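Local coordinates for protein 3-deoxy-manno-octulosonate cytidylyltransferase (Escherichia coli, PDB 1GQ9) that activates the eight-carbon sugar KDO by coupling it to CMP from CTP, releasing diphosphate, probably to supply KDO for bacterial lipopolysaccharide, at residues A3-P8 against I93-D98; G18-D23 against P53-A58. All blocks are in the same frame, centred on the assembly; numbering follows the deposited sequence.

How the contacts relate
Both contacts belong to the cytidylyltransferase domain: contact 1 ends at the bound CTP, and the loop half of contact 2 comes round to its triphosphate. Contact 1, A3-P8 against I93-D98, lies in the buried centre of the main sheet and ends at the ribose and the magnesium ion. Contact 2, G18-D23 against P53-A58, is further out, its centre about 16 Å from that of contact 1, and sets the loop that follows strand 3-9 against helix 53-61. The two meet where CB of D98 packs on CE of K19 at 3.8 Å: D98 holds the metal, while K19 forms a salt bridge with the terminal phosphate. The P20 side chain lies about 6 Å from CTP (nearest atoms) and about 10 Å from the magnesium ion.

Contact 1: A3-P8 against I93-D98; sequences AVIVIP and INLQGD. With MG (magnesium ion), chain C; CTP (cytidine-5'-triphosphate), chain D.
The CTP pocket of this GT-A-type nucleotidyltransferase fold opens at the ends of two parallel central strands, where I5 pairs with I93 and V6 with N94. Three backbone bonds join them: I93 N to V4 O at 2.9 Å, V6 N to I93 O, and L95 N to V6 O at 3.0 Å. V6 thus uses both its N-H and its carbonyl, and the last bond carries the pairing on to L95, just past strand 91-94.

I5 and I93 share one face of the sheet, CG1 of I5 resting on CB of I93 at 4.0 Å. With that CG1 beside its own backbone N (chi1 -68°), I5 turns CG2 to the CD1 methyl of L95. CG1 of I7 meets CB of L95 at 4.1 Å; helix 29-38 packs on I7 and L95, helix 104-116 on I93 and L95.

Beyond the pairing the two segments are bridged by the nucleotide. The ribose O3' donates to P8 O and accepts from G97 N at 2.8 Å, so one hydroxyl links both segments. One residue on, D98 OD2 binds magnesium at 2.5 Å, and the metal's bond to O2A of the CTP alpha-phosphate measures 2.2 Å.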
loop_
_atom_site.group_PDB
_atom_site.type_symbol
_atom_site.label_atom_id
_atom_site.label_comp_id
_atom_site.label_asym_id
_atom_site.label_seq_id
_atom_site.Cartn_x
_atom_site.Cartn_y
_atom_site.Cartn_z
ATOM N N ALA A 3 6.349 27.214 11.139
ATOM C CA ALA A 3 6.556 25.804 11.427
ATOM C C ALA A 3 7.256 25.658 12.766
ATOM O O ALA A 3 8.178 26.413 13.077
ATOM C CB ALA A 3 7.402 25.164 10.321
ATOM N N VAL A 4 6.813 24.693 13.563
ATOM C CA VAL A 4 7.428 24.455 14.858
ATOM C C VAL A 4 7.779 22.979 14.999
ATOM O O VAL A 4 7.206 22.126 14.321
ATOM C CB VAL A 4 6.486 24.867 16.018
ATOM C CG1 VAL A 4 5.956 26.263 15.775
ATOM C CG2 VAL A 4 5.343 23.880 16.147
ATOM N N ILE A 5 8.733 22.689 15.876
ATOM C CA ILE A 5 9.153 21.317 16.115
ATOM C C ILE A 5 8.679 20.897 17.495
ATOM O O ILE A 5 8.764 21.664 18.451
ATOM C CB ILE A 5 10.697 21.167 16.042
ATOM C CG1 ILE A 5 11.183 21.398 14.608
ATOM C CG2 ILE A 5 11.106 19.786 16.492
ATOM C CD1 ILE A 5 12.691 21.269 14.430
ATOM N N VAL A 6 8.161 19.680 17.593
ATOM C CA VAL A 6 7.687 19.171 18.868
ATOM C C VAL A 6 8.401 17.865 19.167
ATOM O O VAL A 6 8.562 17.024 18.287
ATOM C CB VAL A 6 6.176 18.941 18.848
ATOM C CG1 VAL A 6 5.717 18.471 20.210
ATOM C CG2 VAL A 6 5.464 20.230 18.464
ATOM N N ILE A 7 8.831 17.700 20.411
ATOM C CA ILE A 7 9.555 16.506 20.815
ATOM C C ILE A 7 8.912 15.796 22.002
ATOM O O ILE A 7 9.120 16.185 23.152
ATOM C CB ILE A 7 10.991 16.863 21.189
ATOM C CG1 ILE A 7 11.673 17.525 19.995
ATOM C CG2 ILE A 7 11.738 15.616 21.620
ATOM C CD1 ILE A 7 13.034 18.106 20.314
ATOM N N PRO A 8 8.136 14.733 21.736
ATOM C CA PRO A 8 7.457 13.958 22.776
ATOM C C PRO A 8 8.487 13.298 23.674
ATOM O O PRO A 8 9.342 12.575 23.191
ATOM C CB PRO A 8 6.670 12.922 21.976
ATOM C CG PRO A 8 6.464 13.580 20.648
ATOM C CD PRO A 8 7.818 14.187 20.410
ATOM N N ILE A 93 6.367 19.627 13.199
ATOM C CA ILE A 93 7.309 18.543 12.971
ATOM C C ILE A 93 7.472 17.778 14.279
ATOM O O ILE A 93 7.766 18.357 15.334
ATOM C CB ILE A 93 8.685 19.051 12.504
ATOM C CG1 ILE A 93 8.542 19.772 11.161
ATOM C CG2 ILE A 93 9.656 17.873 12.379
ATOM C CD1 ILE A 93 9.849 20.284 10.613
ATOM N N ASN A 94 7.265 16.470 14.195
ATOM C CA ASN A 94 7.358 15.598 15.348
ATOM C C ASN A 94 8.647 14.775 15.335
ATOM O O ASN A 94 8.808 13.853 14.543
ATOM C CB ASN A 94 6.107 14.714 15.383
ATOM C CG ASN A 94 6.361 13.353 15.970
ATOM O OD1 ASN A 94 6.779 12.432 15.264
ATOM N ND2 ASN A 94 6.112 13.212 17.268
ATOM N N LEU A 95 9.573 15.151 16.209
ATOM C CA LEU A 95 10.861 14.486 16.341
ATOM C C LEU A 95 10.814 13.637 17.594
ATOM O O LEU A 95 10.545 14.150 18.675
ATOM C CB LEU A 95 11.975 15.526 16.484
ATOM C CG LEU A 95 12.415 16.280 15.232
ATOM C CD1 LEU A 95 13.289 17.456 15.598
ATOM C CD2 LEU A 95 13.173 15.321 14.331
ATOM N N GLN A 96 11.080 12.344 17.467
ATOM C CA GLN A 96 11.041 11.483 18.635
ATOM C C GLN A 96 12.134 11.856 19.623
ATOM O O GLN A 96 13.142 12.456 19.252
ATOM C CB GLN A 96 11.142 10.020 18.212
ATOM C CG GLN A 96 9.992 9.615 17.312
ATOM C CD GLN A 96 8.663 10.243 17.744
ATOM O OE1 GLN A 96 8.129 9.947 18.817
ATOM N NE2 GLN A 96 8.134 11.122 16.908
ATOM N N GLY A 97 11.924 11.518 20.887
ATOM C CA GLY A 97 12.910 11.861 21.894
ATOM C C GLY A 97 14.030 10.853 22.067
ATOM O O GLY A 97 15.045 11.169 22.694
ATOM N N ASP A 98 13.857 9.653 21.509
ATOM C CA ASP A 98 14.847 8.574 21.625
ATOM C C ASP A 98 15.845 8.480 20.465
ATOM O O ASP A 98 16.506 7.451 20.284
ATOM C CB ASP A 98 14.133 7.225 21.776
ATOM C CG ASP A 98 13.358 6.831 20.528
ATOM O OD1 ASP A 98 12.423 7.568 20.146
ATOM O OD2 ASP A 98 13.689 5.785 19.924
HETATM MG MG MG C . 11.474 4.564 20.226
HETATM N N1 CTP D . 5.863 9.075 23.421
HETATM C C2 CTP D . 5.181 10.024 24.164
HETATM N N3 CTP D . 3.864 9.710 24.696
HETATM C C4 CTP D . 3.285 8.569 24.501
HETATM C C5 CTP D . 4.035 7.558 23.696
HETATM C C6 CTP D . 5.265 7.848 23.198
HETATM O O2 CTP D . 5.614 11.136 24.419
HETATM N N4 CTP D . 2.103 8.304 24.983
HETATM C "C1'" CTP D . 7.204 9.369 22.867
HETATM C "C2'" CTP D . 8.384 8.763 23.655
HETATM O "O2'" CTP D . 8.597 9.395 24.921
HETATM C "C3'" CTP D . 9.549 8.892 22.667
HETATM C "C4'" CTP D . 8.874 8.561 21.328
HETATM O "O4'" CTP D . 7.468 8.866 21.517
HETATM O "O3'" CTP D . 10.049 10.235 22.582
HETATM C "C5'" CTP D . 9.146 7.090 20.892
HETATM O "O5'" CTP D . 8.091 6.216 21.332
HETATM P PA CTP D . 8.376 4.684 21.701
HETATM O O1A CTP D . 7.118 3.883 21.607
HETATM O O2A CTP D . 9.343 4.154 20.691
HETATM O O3A CTP D . 9.026 4.631 23.185
HETATM P PB CTP D . 8.016 4.259 24.402
HETATM O O1B CTP D . 6.745 5.029 24.236
HETATM O O2B CTP D . 8.636 4.709 25.687
HETATM O O3B CTP D . 7.669 2.663 24.385
HETATM P PG CTP D . 8.894 1.632 24.114
HETATM O O1G CTP D . 8.429 0.218 24.229
HETATM O O2G CTP D . 9.995 1.868 25.094
HETATM O O3G CTP D . 9.450 1.858 22.627
#

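Contact 2: G18-D23 against P53-A58; sequences GKPLLD and PRVEQA
L21 reaches from its loop to the start of helix 53-61, where both methyls lie by the backbone carbonyl of R54. CD1 also touches that residue's CB at 4.1 Å. CD2 lies against V55, 3.8 Å from its CA and 4.2 Å from its CG2, and also faces CB of A58, though the modelled spacing there is doubtful. The side chain runs extended beyond CB, with CG beside the backbone N (chi1 -51°) and chi2 near 180°, which brings both methyls to the helix. P20 adds a looser touch, CG to V55 CG2 at 4.4 Å. No hydrogen bond crosses the contact, so it rests on apolar packing; an alanine at L21 would probably leave a gap over V55 and the R54 carbonyl, with V55 losing its leucine neighbour.

In the next shell, Y11 packs on both L21 and V55 and receives the R54 guanidinium in a cation-pi contact, while R54 NE makes a salt bridge to D52. Backbone bonds from G18 to Y11, P20 to I30 and L22 to M29 fix the loop. K19, between G18 and P20, turns to the CTP gamma-phosphate, as expected of the nucleotide-binding loop after the first strand of the GT-A-like cytidylyltransferase fold, as in CMP-KDO synthetases.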
loop_
_atom_site.group_PDB
_atom_site.type_symbol
_atom_site.label_atom_id
_atom_site.label_comp_id
_atom_site.label_asym_id
_atom_site.label_seq_id
_atom_site.Cartn_x
_atom_site.Cartn_y
_atom_site.Cartn_z
ATOM N N GLY A 18 12.567 6.208 31.828
ATOM C CA GLY A 18 13.289 7.464 31.962
ATOM C C GLY A 18 14.333 7.614 30.876
ATOM O O GLY A 18 15.331 8.324 31.031
ATOM N N LYS A 19 14.076 6.935 29.766
ATOM C CA LYS A 19 14.950 6.925 28.603
ATOM C C LYS A 19 15.416 8.315 28.130
ATOM O O LYS A 19 16.523 8.455 27.604
ATOM C CB LYS A 19 14.233 6.177 27.469
ATOM C CG LYS A 19 15.128 5.651 26.355
ATOM C CD LYS A 19 14.377 4.650 25.469
ATOM C CE LYS A 19 13.110 5.262 24.871
ATOM N NZ LYS A 19 12.295 4.277 24.100
ATOM N N PRO A 20 14.585 9.359 28.306
ATOM C CA PRO A 20 15.018 10.692 27.861
ATOM C C PRO A 20 16.039 11.416 28.752
ATOM O O PRO A 20 16.860 12.184 28.254
ATOM C CB PRO A 20 13.700 11.458 27.732
ATOM C CG PRO A 20 12.847 10.831 28.778
ATOM C CD PRO A 20 13.144 9.355 28.618
ATOM N N LEU A 21 15.998 11.175 30.059
ATOM C CA LEU A 21 16.946 11.815 30.972
ATOM C C LEU A 21 18.278 11.054 31.013
ATOM O O LEU A 21 19.151 11.347 31.837
ATOM C CB LEU A 21 16.365 11.865 32.386
ATOM C CG LEU A 21 14.955 12.429 32.541
ATOM C CD1 LEU A 21 14.556 12.411 34.011
ATOM C CD2 LEU A 21 14.909 13.840 31.982
ATOM N N LEU A 22 18.426 10.070 30.131
ATOM C CA LEU A 22 19.642 9.262 30.088
ATOM C C LEU A 22 20.841 10.065 29.617
ATOM O O LEU A 22 20.742 10.839 28.668
ATOM C CB LEU A 22 19.455 8.055 29.165
ATOM C CG LEU A 22 18.226 7.168 29.392
ATOM C CD1 LEU A 22 18.345 5.914 28.531
ATOM C CD2 LEU A 22 18.105 6.803 30.860
ATOM N N ASP A 23 21.982 9.863 30.269
ATOM C CA ASP A 23 23.185 10.589 29.904
ATOM C C ASP A 23 23.956 9.996 28.735
ATOM O O ASP A 23 24.424 8.861 28.785
ATOM C CB ASP A 23 24.128 10.708 31.100
ATOM C CG ASP A 23 25.394 11.477 30.760
ATOM O OD1 ASP A 23 26.184 10.985 29.923
ATOM O OD2 ASP A 23 25.597 12.580 31.316
ATOM N N PRO A 53 7.293 15.481 35.416
ATOM C CA PRO A 53 8.068 16.683 35.748
ATOM C C PRO A 53 9.576 16.459 35.822
ATOM O O PRO A 53 10.372 17.389 35.644
ATOM C CB PRO A 53 7.494 17.095 37.097
ATOM C CG PRO A 53 7.186 15.783 37.725
ATOM C CD PRO A 53 6.533 15.010 36.590
ATOM N N ARG A 54 9.964 15.222 36.103
ATOM C CA ARG A 54 11.377 14.881 36.193
ATOM C C ARG A 54 12.012 15.120 34.828
ATOM O O ARG A 54 13.235 15.111 34.683
ATOM C CB ARG A 54 11.522 13.421 36.621
ATOM C CG ARG A 54 10.923 13.135 37.995
ATOM C CD ARG A 54 10.993 11.657 38.367
ATOM N NE ARG A 54 10.042 10.842 37.612
ATOM C CZ ARG A 54 9.855 9.542 37.816
ATOM N NH1 ARG A 54 10.557 8.910 38.748
ATOM N NH2 ARG A 54 8.960 8.876 37.101
ATOM N N VAL A 55 11.156 15.329 33.833
ATOM C CA VAL A 55 11.593 15.593 32.470
ATOM C C VAL A 55 11.489 17.098 32.288
ATOM O O VAL A 55 12.434 17.751 31.836
ATOM C CB VAL A 55 10.680 14.889 31.450
ATOM C CG1 VAL A 55 11.092 15.246 30.048
ATOM C CG2 VAL A 55 10.736 13.377 31.653
ATOM N N GLU A 56 10.333 17.641 32.665
ATOM C CA GLU A 56 10.075 19.072 32.565
ATOM C C GLU A 56 11.133 19.869 33.325
ATOM O O GLU A 56 11.557 20.936 32.879
ATOM C CB GLU A 56 8.694 19.382 33.123
ATOM C CG GLU A 56 8.441 20.856 33.353
ATOM C CD GLU A 56 7.128 21.100 34.058
ATOM O OE1 GLU A 56 6.873 20.424 35.082
ATOM O OE2 GLU A 56 6.357 21.965 33.590
ATOM N N GLN A 57 11.546 19.352 34.480
ATOM C CA GLN A 57 12.573 20.011 35.282
ATOM C C GLN A 57 13.906 19.838 34.567
ATOM O O GLN A 57 14.738 20.746 34.530
ATOM C CB GLN A 57 12.664 19.379 36.676
ATOM C CG GLN A 57 11.443 19.606 37.539
ATOM C CD GLN A 57 10.994 21.051 37.514
ATOM O OE1 GLN A 57 11.803 21.966 37.676
ATOM N NE2 GLN A 57 9.695 21.266 37.312
ATOM N N ALA A 58 14.095 18.654 34.000
ATOM C CA ALA A 58 15.312 18.343 33.280
ATOM C C ALA A 58 15.426 19.263 32.075
ATOM O O ALA A 58 16.500 19.782 31.773
ATOM C CB ALA A 58 15.285 16.889 32.831
#